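Local coordinates for protein Cyclase/dehydrase (PDB 5Z8O) that is of unknown function but, as a START-superfamily protein of the polyketide cyclase/dehydrase and lipid transport family, probably binds a lipid or other hydrophobic ligand, at residues E33-I39 / Q50-E56; G62-A67 / T78-D84; N74-T78 / E90-V96. The contacts are given in a common frame with arbitrary orientation. Numbering follows the deposited sequence.

Contact 1 (E33-I39 / Q50-E56); sequences EIKGCWI and QLRLDVE
I34, C37, I39, L51, L53 and V55 form the apolar face of an antiparallel hairpin in the helix-grip sheet, strand 34-42 being its edge within the chain. I34 CG2 lies 3.6 Å from L53 CD1, which reaches C37 CB at 4.1 Å, and I39 CG1 meets L51 CD2 at 4.0 Å. The strand axes run 4.6 Å apart at 168°. I34-V55, C37-L53 and I39-L51 are non-hydrogen-bonded pairs, G36-D54 and W38-R52 hydrogen-bonded: D54 N to G36 O, W38 N to R52 O and R52 N to W38 O are each 2.9 Å, while G36 N to D54 O is weak at 3.5 Å. K35 (phi/psi -91/-23), whose N donates to D54 O (2.9 Å), and G36 both face D54, a classic beta bulge that shifts the register by one after I34-V55. On the other face the W38 indole (chi1 m) lies over G36, where a CB would clash, and W38 CZ3 comes 3.6 Å from D54 CG. R52, extended, forms salt bridges with D54 (R52 NE to D54 OD1 2.8 Å) and with D84 of the second subunit. At the outer end E56 N donates to E33 O (2.9 Å), and K35 NZ makes a long salt bridge to E56 OE1, 3.6 Å.

Contact 2 (G62-A67 / T78-D84); sequences GVFITA and TMLQQGD
I65 and A67 bury the most surface, followed by D84. I65-Q82 is a hydrogen-bonded pair, but bulged: I65 O accepts from both Q81 N (2.7 Å) and Q82 N (3.2 Å), and I65 N donates to Q82 O (2.9 Å). Q81 sits at phi/psi -93/-43, and the chain turns a corner at 81-82. I65 CG2 (chi1 m) lies 3.6 Å from Q81 OE1, which is held by Q50. A67 pairs with M79 through A67 N to M79 O (2.8 Å), while A67 CB lies 3.6 Å from Q81 NE2. The classic beta bulge of Q81 and Q82 opposite I65 bends an antiparallel hairpin of the helix-grip sheet, the axes of 62-67 and 78-80 crossing at 136°, 4.4 Å apart. V63 N donates to D84 OD2 (2.9 Å; D84 chi1 m), and D84 N returns to V63 O (3.2 Å). D84 OD2 also forms a salt bridge with R52 of the second subunit. F64-G83 and T66-L80 are non-hydrogen-bonded pairs; F64 CB touches L80 CD1 at 3.7 Å.

Contact 3 (N74-T78 / E90-V96); sequences NQIFT and EQRFSIV
N74, in the turn before the strand, offers its O to I95 N at 3.1 Å. Extended from Q75 onward, the chain runs antiparallel to 90-96, axes 4.6 Å apart at 172°, in unbroken register Q75-S94, I76-F93, F77-R92, T78-Q91. The Q75 side chain (chi1 -90°, chi2 t) places OE1 2.7 Å from R92 NH1 as acceptor. I76 is in a hydrogen-bonded pair: its N reaches F93 O at 2.9 Å and its O receives F93 N at 2.7 Å. Its side chain and that of F93 lie on the concave face of the helix-grip sheet, where F93 meets L133 of the long helix 119-144 and V21 of helix 14-22. F77 (chi1 t, chi2 68°) is on the other face with Q75; the R92 guanidinium lies flat on its ring, planes at 18°, with R92 CZ 4.0 Å from the F77 ring centroid, an off-centre cation-pi contact. T78 N donates to Q91 O (2.8 Å) and T78 O accepts from Q91 N (3.0 Å).

The three contacts are strand pairings of one antiparallel sheet, wrapped around helix 119-144 in the helix-grip manner. Contacts 1 and 2 lie side by side, centres about 9 Å apart, bridged by the pairing of strands 48-57 and 60-69: V55 O to G62 N (2.6 Å) and L53 O to F64 N (2.7 Å) are probable hydrogen bonds. Contacts 2 and 3 share T78 on strand 75-83, although their centres are about 16 Å apart. Contacts 1 and 3 do not touch; their centres lie about 18 Å apart on opposite sides of the chain's centre. Contacts 1 and 2 both touch the second subunit, contact 3 does not. In START-like folds the space between sheet and long helix typically holds the ligand.

Contact 1 (E33-I39 / Q50-E56)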
loop_
_atom_site.group_PDB
_atom_site.type_symbol
_atom_site.label_atom_id
_atom_site.label_comp_id
_atom_site.label_asym_id
_atom_site.label_seq_id
_atom_site.Cartn_x
_atom_site.Cartn_y
_atom_site.Cartn_z
ATOM N N GLU B 33 2.097 17.736 2.472
ATOM C CA GLU B 33 1.786 16.635 3.375
ATOM C C GLU B 33 1.786 15.280 2.681
ATOM O O GLU B 33 1.615 14.258 3.352
ATOM C CB GLU B 33 0.414 16.866 4.010
ATOM C CG GLU B 33 0.291 18.187 4.734
ATOM C CD GLU B 33 -1.111 18.749 4.642
ATOM O OE1 GLU B 33 -2.067 17.951 4.550
ATOM O OE2 GLU B 33 -1.254 19.990 4.633
ATOM N N ILE B 34 2.026 15.241 1.377
ATOM C CA ILE B 34 2.113 13.995 0.626
ATOM C C ILE B 34 3.585 13.725 0.359
ATOM O O ILE B 34 4.250 14.484 -0.354
ATOM C CB ILE B 34 1.309 14.061 -0.678
ATOM C CG1 ILE B 34 -0.184 14.222 -0.376
ATOM C CG2 ILE B 34 1.566 12.824 -1.528
ATOM C CD1 ILE B 34 -1.054 14.305 -1.611
ATOM N N LYS B 35 4.108 12.664 0.968
ATOM C CA LYS B 35 5.522 12.348 0.835
ATOM C C LYS B 35 5.822 11.413 -0.327
ATOM O O LYS B 35 6.957 11.398 -0.814
ATOM C CB LYS B 35 6.040 11.733 2.140
ATOM C CG LYS B 35 6.110 12.715 3.306
ATOM C CD LYS B 35 6.218 14.159 2.827
ATOM C CE LYS B 35 6.889 15.039 3.863
ATOM N NZ LYS B 35 5.879 15.627 4.788
ATOM N N GLY B 36 4.842 10.643 -0.784
ATOM C CA GLY B 36 5.065 9.744 -1.898
ATOM C C GLY B 36 3.758 9.298 -2.505
ATOM O O GLY B 36 2.729 9.226 -1.827
ATOM N N CYS B 37 3.803 8.991 -3.795
ATOM C CA CYS B 37 2.655 8.417 -4.479
ATOM C C CYS B 37 3.186 7.504 -5.568
ATOM O O CYS B 37 4.017 7.922 -6.379
ATOM C CB CYS B 37 1.747 9.496 -5.070
ATOM S SG CYS B 37 0.263 8.824 -5.846
ATOM N N TRP B 38 2.705 6.264 -5.583
ATOM C CA TRP B 38 3.204 5.261 -6.508
ATOM C C TRP B 38 2.042 4.583 -7.211
ATOM O O TRP B 38 1.048 4.214 -6.579
ATOM C CB TRP B 38 4.053 4.205 -5.793
ATOM C CG TRP B 38 5.252 4.771 -5.122
ATOM C CD1 TRP B 38 6.517 4.862 -5.632
ATOM C CD2 TRP B 38 5.314 5.301 -3.795
ATOM N NE1 TRP B 38 7.356 5.436 -4.708
ATOM C CE2 TRP B 38 6.643 5.709 -3.569
ATOM C CE3 TRP B 38 4.371 5.475 -2.775
ATOM C CZ2 TRP B 38 7.054 6.283 -2.366
ATOM C CZ3 TRP B 38 4.782 6.041 -1.580
ATOM C CH2 TRP B 38 6.113 6.437 -1.387
ATOM N N ILE B 39 2.183 4.423 -8.521
ATOM C CA ILE B 39 1.228 3.667 -9.322
ATOM C C ILE B 39 1.470 2.180 -9.089
ATOM O O ILE B 39 2.560 1.667 -9.368
ATOM C CB ILE B 39 1.365 4.029 -10.805
ATOM C CG1 ILE B 39 1.159 5.536 -10.983
ATOM C CG2 ILE B 39 0.385 3.227 -11.651
ATOM C CD1 ILE B 39 1.376 6.018 -12.388
ATOM N N GLN B 50 -4.580 1.655 -9.615
ATOM C CA GLN B 50 -4.399 1.517 -8.175
ATOM C C GLN B 50 -3.173 2.312 -7.745
ATOM O O GLN B 50 -2.139 2.279 -8.418
ATOM C CB GLN B 50 -4.244 0.043 -7.774
ATOM C CG GLN B 50 -4.239 -0.201 -6.267
ATOM C CD GLN B 50 -3.971 -1.652 -5.910
ATOM O OE1 GLN B 50 -3.116 -2.303 -6.509
ATOM N NE2 GLN B 50 -4.706 -2.166 -4.929
ATOM N N LEU B 51 -3.295 3.027 -6.628
ATOM C CA LEU B 51 -2.232 3.891 -6.133
ATOM C C LEU B 51 -1.914 3.573 -4.680
ATOM O O LEU B 51 -2.781 3.141 -3.918
ATOM C CB LEU B 51 -2.606 5.380 -6.222
ATOM C CG LEU B 51 -3.098 5.957 -7.544
ATOM C CD1 LEU B 51 -3.617 7.375 -7.324
ATOM C CD2 LEU B 51 -1.980 5.945 -8.576
ATOM N N ARG B 52 -0.662 3.820 -4.300
ATOM C CA ARG B 52 -0.275 3.979 -2.906
ATOM C C ARG B 52 0.028 5.449 -2.646
ATOM O O ARG B 52 0.796 6.067 -3.391
ATOM C CB ARG B 52 0.948 3.126 -2.554
ATOM C CG ARG B 52 1.549 3.477 -1.191
ATOM C CD ARG B 52 2.793 2.653 -0.834
ATOM N NE ARG B 52 3.390 3.143 0.409
ATOM C CZ ARG B 52 4.229 2.451 1.174
ATOM N NH1 ARG B 52 4.583 1.217 0.839
ATOM N NH2 ARG B 52 4.711 2.993 2.285
ATOM N N LEU B 53 -0.566 6.003 -1.589
ATOM C CA LEU B 53 -0.353 7.392 -1.199
ATOM C C LEU B 53 0.172 7.416 0.229
ATOM O O LEU B 53 -0.475 6.888 1.142
ATOM C CB LEU B 53 -1.645 8.204 -1.314
ATOM C CG LEU B 53 -1.540 9.699 -1.009
ATOM C CD1 LEU B 53 -1.076 10.460 -2.241
ATOM C CD2 LEU B 53 -2.865 10.250 -0.494
ATOM N N ASP B 54 1.360 7.986 0.410
ATOM C CA ASP B 54 1.958 8.198 1.725
ATOM C C ASP B 54 1.791 9.647 2.169
ATOM O O ASP B 54 2.217 10.567 1.465
ATOM C CB ASP B 54 3.435 7.807 1.726
ATOM C CG ASP B 54 3.636 6.307 1.822
ATOM O OD1 ASP B 54 2.682 5.561 1.521
ATOM O OD2 ASP B 54 4.742 5.876 2.213
ATOM N N VAL B 55 1.149 9.847 3.319
ATOM C CA VAL B 55 0.937 11.181 3.865
ATOM C C VAL B 55 1.709 11.260 5.175
ATOM O O VAL B 55 1.869 10.257 5.879
ATOM C CB VAL B 55 -0.570 11.459 4.076
ATOM C CG1 VAL B 55 -0.805 12.775 4.804
ATOM C CG2 VAL B 55 -1.302 11.446 2.742
ATOM N N GLU B 56 2.206 12.455 5.499
ATOM C CA GLU B 56 2.881 12.699 6.769
ATOM C C GLU B 56 2.294 13.932 7.437
ATOM O O GLU B 56 2.250 15.007 6.827
ATOM C CB GLU B 56 4.390 12.874 6.581
ATOM C CG GLU B 56 5.172 12.782 7.883
ATOM C CD GLU B 56 6.657 13.026 7.697
ATOM O OE1 GLU B 56 7.095 14.185 7.859
ATOM O OE2 GLU B 56 7.386 12.058 7.391
HETATM O O HOH W 1 4.687 16.346 7.710
#

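Contact 2 (G62-A67 / T78-D84)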
loop_
_atom_site.group_PDB
_atom_site.type_symbol
_atom_site.label_atom_id
_atom_site.label_comp_id
_atom_site.label_asym_id
_atom_site.label_seq_id
_atom_site.Cartn_x
_atom_site.Cartn_y
_atom_site.Cartn_z
ATOM N N GLY B 62 1.088 8.119 7.213
ATOM C CA GLY B 62 -0.125 7.379 6.922
ATOM C C GLY B 62 -0.071 6.916 5.484
ATOM O O GLY B 62 0.455 7.605 4.607
ATOM N N VAL B 63 -0.649 5.740 5.240
ATOM C CA VAL B 63 -0.561 5.077 3.943
ATOM C C VAL B 63 -1.964 4.747 3.462
ATOM O O VAL B 63 -2.763 4.171 4.211
ATOM C CB VAL B 63 0.307 3.805 4.012
ATOM C CG1 VAL B 63 0.272 3.065 2.687
ATOM C CG2 VAL B 63 1.736 4.166 4.380
ATOM N N PHE B 64 -2.266 5.128 2.226
ATOM C CA PHE B 64 -3.568 4.889 1.623
ATOM C C PHE B 64 -3.389 4.091 0.339
ATOM O O PHE B 64 -2.546 4.437 -0.496
ATOM C CB PHE B 64 -4.255 6.226 1.363
ATOM C CG PHE B 64 -4.413 7.046 2.606
ATOM C CD1 PHE B 64 -5.426 6.778 3.511
ATOM C CD2 PHE B 64 -3.508 8.053 2.897
ATOM C CE1 PHE B 64 -5.551 7.520 4.668
ATOM C CE2 PHE B 64 -3.627 8.798 4.053
ATOM C CZ PHE B 64 -4.650 8.532 4.940
ATOM N N ILE B 65 -4.182 3.033 0.182
ATOM C CA ILE B 65 -4.225 2.248 -1.045
ATOM C C ILE B 65 -5.588 2.455 -1.687
ATOM O O ILE B 65 -6.616 2.073 -1.115
ATOM C CB ILE B 65 -3.970 0.758 -0.777
ATOM C CG1 ILE B 65 -2.684 0.579 0.036
ATOM C CG2 ILE B 65 -3.907 -0.008 -2.091
ATOM C CD1 ILE B 65 -2.813 -0.428 1.145
ATOM N N THR B 66 -5.598 3.046 -2.880
ATOM C CA THR B 66 -6.826 3.534 -3.495
ATOM C C THR B 66 -6.949 3.015 -4.919
ATOM O O THR B 66 -5.958 2.937 -5.650
ATOM C CB THR B 66 -6.882 5.072 -3.508
ATOM O OG1 THR B 66 -6.166 5.568 -4.643
ATOM C CG2 THR B 66 -6.263 5.648 -2.245
ATOM N N ALA B 67 -8.172 2.665 -5.306
ATOM C CA ALA B 67 -8.477 2.322 -6.683
ATOM C C ALA B 67 -8.862 3.580 -7.453
ATOM O O ALA B 67 -9.475 4.503 -6.905
ATOM C CB ALA B 67 -9.611 1.297 -6.753
ATOM N N THR B 78 -11.620 8.273 -7.315
ATOM C CA THR B 78 -10.784 7.403 -6.503
ATOM C C THR B 78 -11.584 6.857 -5.329
ATOM O O THR B 78 -12.430 7.554 -4.758
ATOM C CB THR B 78 -9.541 8.139 -5.989
ATOM O OG1 THR B 78 -9.938 9.253 -5.177
ATOM C CG2 THR B 78 -8.686 8.629 -7.153
ATOM N N MET B 79 -11.314 5.601 -4.982
ATOM C CA MET B 79 -11.997 4.915 -3.892
ATOM C C MET B 79 -10.949 4.223 -3.041
ATOM O O MET B 79 -10.262 3.316 -3.522
ATOM C CB MET B 79 -13.009 3.893 -4.419
ATOM C CG MET B 79 -14.106 4.487 -5.272
ATOM S SD MET B 79 -15.277 3.245 -5.853
ATOM C CE MET B 79 -16.025 2.740 -4.306
ATOM N N LEU B 80 -10.825 4.652 -1.788
ATOM C CA LEU B 80 -9.898 4.013 -0.867
ATOM C C LEU B 80 -10.252 2.541 -0.703
ATOM O O LEU B 80 -11.408 2.192 -0.457
ATOM C CB LEU B 80 -9.930 4.716 0.490
ATOM C CG LEU B 80 -8.976 4.153 1.547
ATOM C CD1 LEU B 80 -7.531 4.416 1.151
ATOM C CD2 LEU B 80 -9.274 4.729 2.922
ATOM N N GLN B 81 -9.255 1.677 -0.868
ATOM C CA GLN B 81 -9.435 0.255 -0.613
ATOM C C GLN B 81 -9.055 -0.100 0.817
ATOM O O GLN B 81 -9.751 -0.886 1.467
ATOM C CB GLN B 81 -8.606 -0.568 -1.600
ATOM C CG GLN B 81 -9.065 -0.432 -3.042
ATOM C CD GLN B 81 -8.083 -1.030 -4.017
ATOM O OE1 GLN B 81 -6.874 -0.850 -3.884
ATOM N NE2 GLN B 81 -8.596 -1.738 -5.018
ATOM N N GLN B 82 -7.948 0.455 1.306
ATOM C CA GLN B 82 -7.537 0.279 2.693
ATOM C C GLN B 82 -6.592 1.420 3.028
ATOM O O GLN B 82 -5.709 1.745 2.230
ATOM C CB GLN B 82 -6.856 -1.083 2.918
ATOM C CG GLN B 82 -6.554 -1.433 4.387
ATOM C CD GLN B 82 -5.417 -0.629 5.004
ATOM O OE1 GLN B 82 -4.542 -0.123 4.305
ATOM N NE2 GLN B 82 -5.441 -0.493 6.326
ATOM N N GLY B 83 -6.795 2.042 4.180
ATOM C CA GLY B 83 -5.917 3.117 4.594
ATOM C C GLY B 83 -5.948 3.284 6.093
ATOM O O GLY B 83 -6.850 2.790 6.776
ATOM N N ASP B 84 -4.937 3.980 6.603
ATOM C CA ASP B 84 -4.948 4.361 8.005
ATOM C C ASP B 84 -6.076 5.354 8.252
ATOM O O ASP B 84 -6.364 6.208 7.408
ATOM C CB ASP B 84 -3.607 4.974 8.414
ATOM C CG ASP B 84 -2.462 3.981 8.345
ATOM O OD1 ASP B 84 -2.415 3.068 9.201
ATOM O OD2 ASP B 84 -1.602 4.119 7.449
#

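Contact 3 (N74-T78 / E90-V96)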
loop_
_atom_site.group_PDB
_atom_site.type_symbol
_atom_site.label_atom_id
_atom_site.label_comp_id
_atom_site.label_asym_id
_atom_site.label_seq_id
_atom_site.Cartn_x
_atom_site.Cartn_y
_atom_site.Cartn_z
ATOM N N ASN B 74 -14.132 13.392 -18.632
ATOM C CA ASN B 74 -13.596 14.526 -17.892
ATOM C C ASN B 74 -13.500 14.258 -16.396
ATOM O O ASN B 74 -13.325 15.201 -15.618
ATOM C CB ASN B 74 -14.464 15.760 -18.134
ATOM C CG ASN B 74 -15.902 15.548 -17.698
ATOM O OD1 ASN B 74 -16.414 14.427 -17.734
ATOM N ND2 ASN B 74 -16.561 16.623 -17.278
ATOM N N GLN B 75 -13.610 13.001 -15.976
ATOM C CA GLN B 75 -13.764 12.656 -14.570
ATOM C C GLN B 75 -12.702 11.669 -14.118
ATOM O O GLN B 75 -12.326 10.752 -14.857
ATOM C CB GLN B 75 -15.143 12.054 -14.287
ATOM C CG GLN B 75 -16.206 13.058 -13.909
ATOM C CD GLN B 75 -17.497 12.389 -13.481
ATOM O OE1 GLN B 75 -17.482 11.410 -12.735
ATOM N NE2 GLN B 75 -18.621 12.922 -13.941
ATOM N N ILE B 76 -12.235 11.861 -12.888
ATOM C CA ILE B 76 -11.382 10.906 -12.195
ATOM C C ILE B 76 -12.033 10.652 -10.845
ATOM O O ILE B 76 -12.392 11.596 -10.136
ATOM C CB ILE B 76 -9.939 11.422 -12.021
ATOM C CG1 ILE B 76 -9.353 11.853 -13.368
ATOM C CG2 ILE B 76 -9.063 10.357 -11.371
ATOM C CD1 ILE B 76 -7.914 12.322 -13.289
ATOM N N PHE B 77 -12.181 9.379 -10.494
ATOM C CA PHE B 77 -12.865 8.966 -9.275
ATOM C C PHE B 77 -11.995 7.955 -8.551
ATOM O O PHE B 77 -11.669 6.902 -9.111
ATOM C CB PHE B 77 -14.243 8.388 -9.615
ATOM C CG PHE B 77 -15.071 8.014 -8.423
ATOM C CD1 PHE B 77 -15.572 8.983 -7.572
ATOM C CD2 PHE B 77 -15.420 6.692 -8.200
ATOM C CE1 PHE B 77 -16.357 8.637 -6.488
ATOM C CE2 PHE B 77 -16.214 6.343 -7.126
ATOM C CZ PHE B 77 -16.679 7.314 -6.267
ATOM N N THR B 78 -11.620 8.273 -7.315
ATOM C CA THR B 78 -10.784 7.403 -6.503
ATOM C C THR B 78 -11.584 6.857 -5.329
ATOM O O THR B 78 -12.430 7.554 -4.758
ATOM C CB THR B 78 -9.541 8.139 -5.989
ATOM O OG1 THR B 78 -9.938 9.253 -5.177
ATOM C CG2 THR B 78 -8.686 8.629 -7.153
ATOM N N GLU B 90 -14.008 8.423 -0.904
ATOM C CA GLU B 90 -14.361 8.467 -2.316
ATOM C C GLU B 90 -14.273 9.909 -2.792
ATOM O O GLU B 90 -14.956 10.785 -2.250
ATOM C CB GLU B 90 -15.760 7.895 -2.534
ATOM C CG GLU B 90 -15.866 6.424 -2.156
ATOM C CD GLU B 90 -17.264 5.874 -2.355
ATOM O OE1 GLU B 90 -18.148 6.648 -2.774
ATOM O OE2 GLU B 90 -17.480 4.677 -2.067
ATOM N N GLN B 91 -13.413 10.159 -3.779
ATOM C CA GLN B 91 -13.148 11.510 -4.260
ATOM C C GLN B 91 -13.300 11.559 -5.773
ATOM O O GLN B 91 -12.715 10.737 -6.485
ATOM C CB GLN B 91 -11.749 11.977 -3.850
ATOM C CG GLN B 91 -11.462 13.421 -4.224
ATOM C CD GLN B 91 -10.269 13.987 -3.489
ATOM O OE1 GLN B 91 -10.393 14.953 -2.738
ATOM N NE2 GLN B 91 -9.101 13.395 -3.708
ATOM N N ARG B 92 -14.090 12.514 -6.261
ATOM C CA ARG B 92 -14.358 12.662 -7.687
ATOM C C ARG B 92 -13.896 14.034 -8.159
ATOM O O ARG B 92 -14.286 15.054 -7.582
ATOM C CB ARG B 92 -15.852 12.469 -7.977
ATOM C CG ARG B 92 -16.223 12.487 -9.444
ATOM C CD ARG B 92 -17.733 12.396 -9.617
ATOM N NE ARG B 92 -18.277 11.262 -8.871
ATOM C CZ ARG B 92 -18.431 10.037 -9.364
ATOM N NH1 ARG B 92 -18.085 9.772 -10.617
ATOM N NH2 ARG B 92 -18.932 9.075 -8.603
ATOM N N PHE B 93 -13.055 14.056 -9.195
ATOM C CA PHE B 93 -12.646 15.285 -9.871
ATOM C C PHE B 93 -13.356 15.390 -11.213
ATOM O O PHE B 93 -13.319 14.446 -12.006
ATOM C CB PHE B 93 -11.134 15.333 -10.105
ATOM C CG PHE B 93 -10.313 15.265 -8.856
ATOM C CD1 PHE B 93 -9.857 14.049 -8.374
ATOM C CD2 PHE B 93 -9.972 16.422 -8.176
ATOM C CE1 PHE B 93 -9.087 13.988 -7.227
ATOM C CE2 PHE B 93 -9.204 16.368 -7.030
ATOM C CZ PHE B 93 -8.761 15.150 -6.555
ATOM N N SER B 94 -13.985 16.539 -11.471
ATOM C CA SER B 94 -14.626 16.826 -12.752
ATOM C C SER B 94 -14.056 18.122 -13.317
ATOM O O SER B 94 -14.068 19.155 -12.638
ATOM C CB SER B 94 -16.144 16.921 -12.595
ATOM O OG SER B 94 -16.675 15.689 -12.133
ATOM N N ILE B 95 -13.532 18.057 -14.541
ATOM C CA ILE B 95 -12.845 19.174 -15.187
ATOM C C ILE B 95 -13.684 19.660 -16.366
ATOM O O ILE B 95 -13.850 18.938 -17.358
ATOM C CB ILE B 95 -11.434 18.770 -15.634
ATOM C CG1 ILE B 95 -10.570 18.484 -14.406
ATOM C CG2 ILE B 95 -10.810 19.859 -16.497
ATOM C CD1 ILE B 95 -9.350 17.640 -14.693
ATOM N N VAL B 96 -14.226 20.868 -16.263
ATOM C CA VAL B 96 -15.076 21.455 -17.299
ATOM C C VAL B 96 -14.439 22.742 -17.807
ATOM O O VAL B 96 -14.174 23.655 -17.015
ATOM C CB VAL B 96 -16.504 21.718 -16.799
ATOM C CG1 VAL B 96 -17.328 22.370 -17.902
ATOM C CG2 VAL B 96 -17.153 20.425 -16.346
#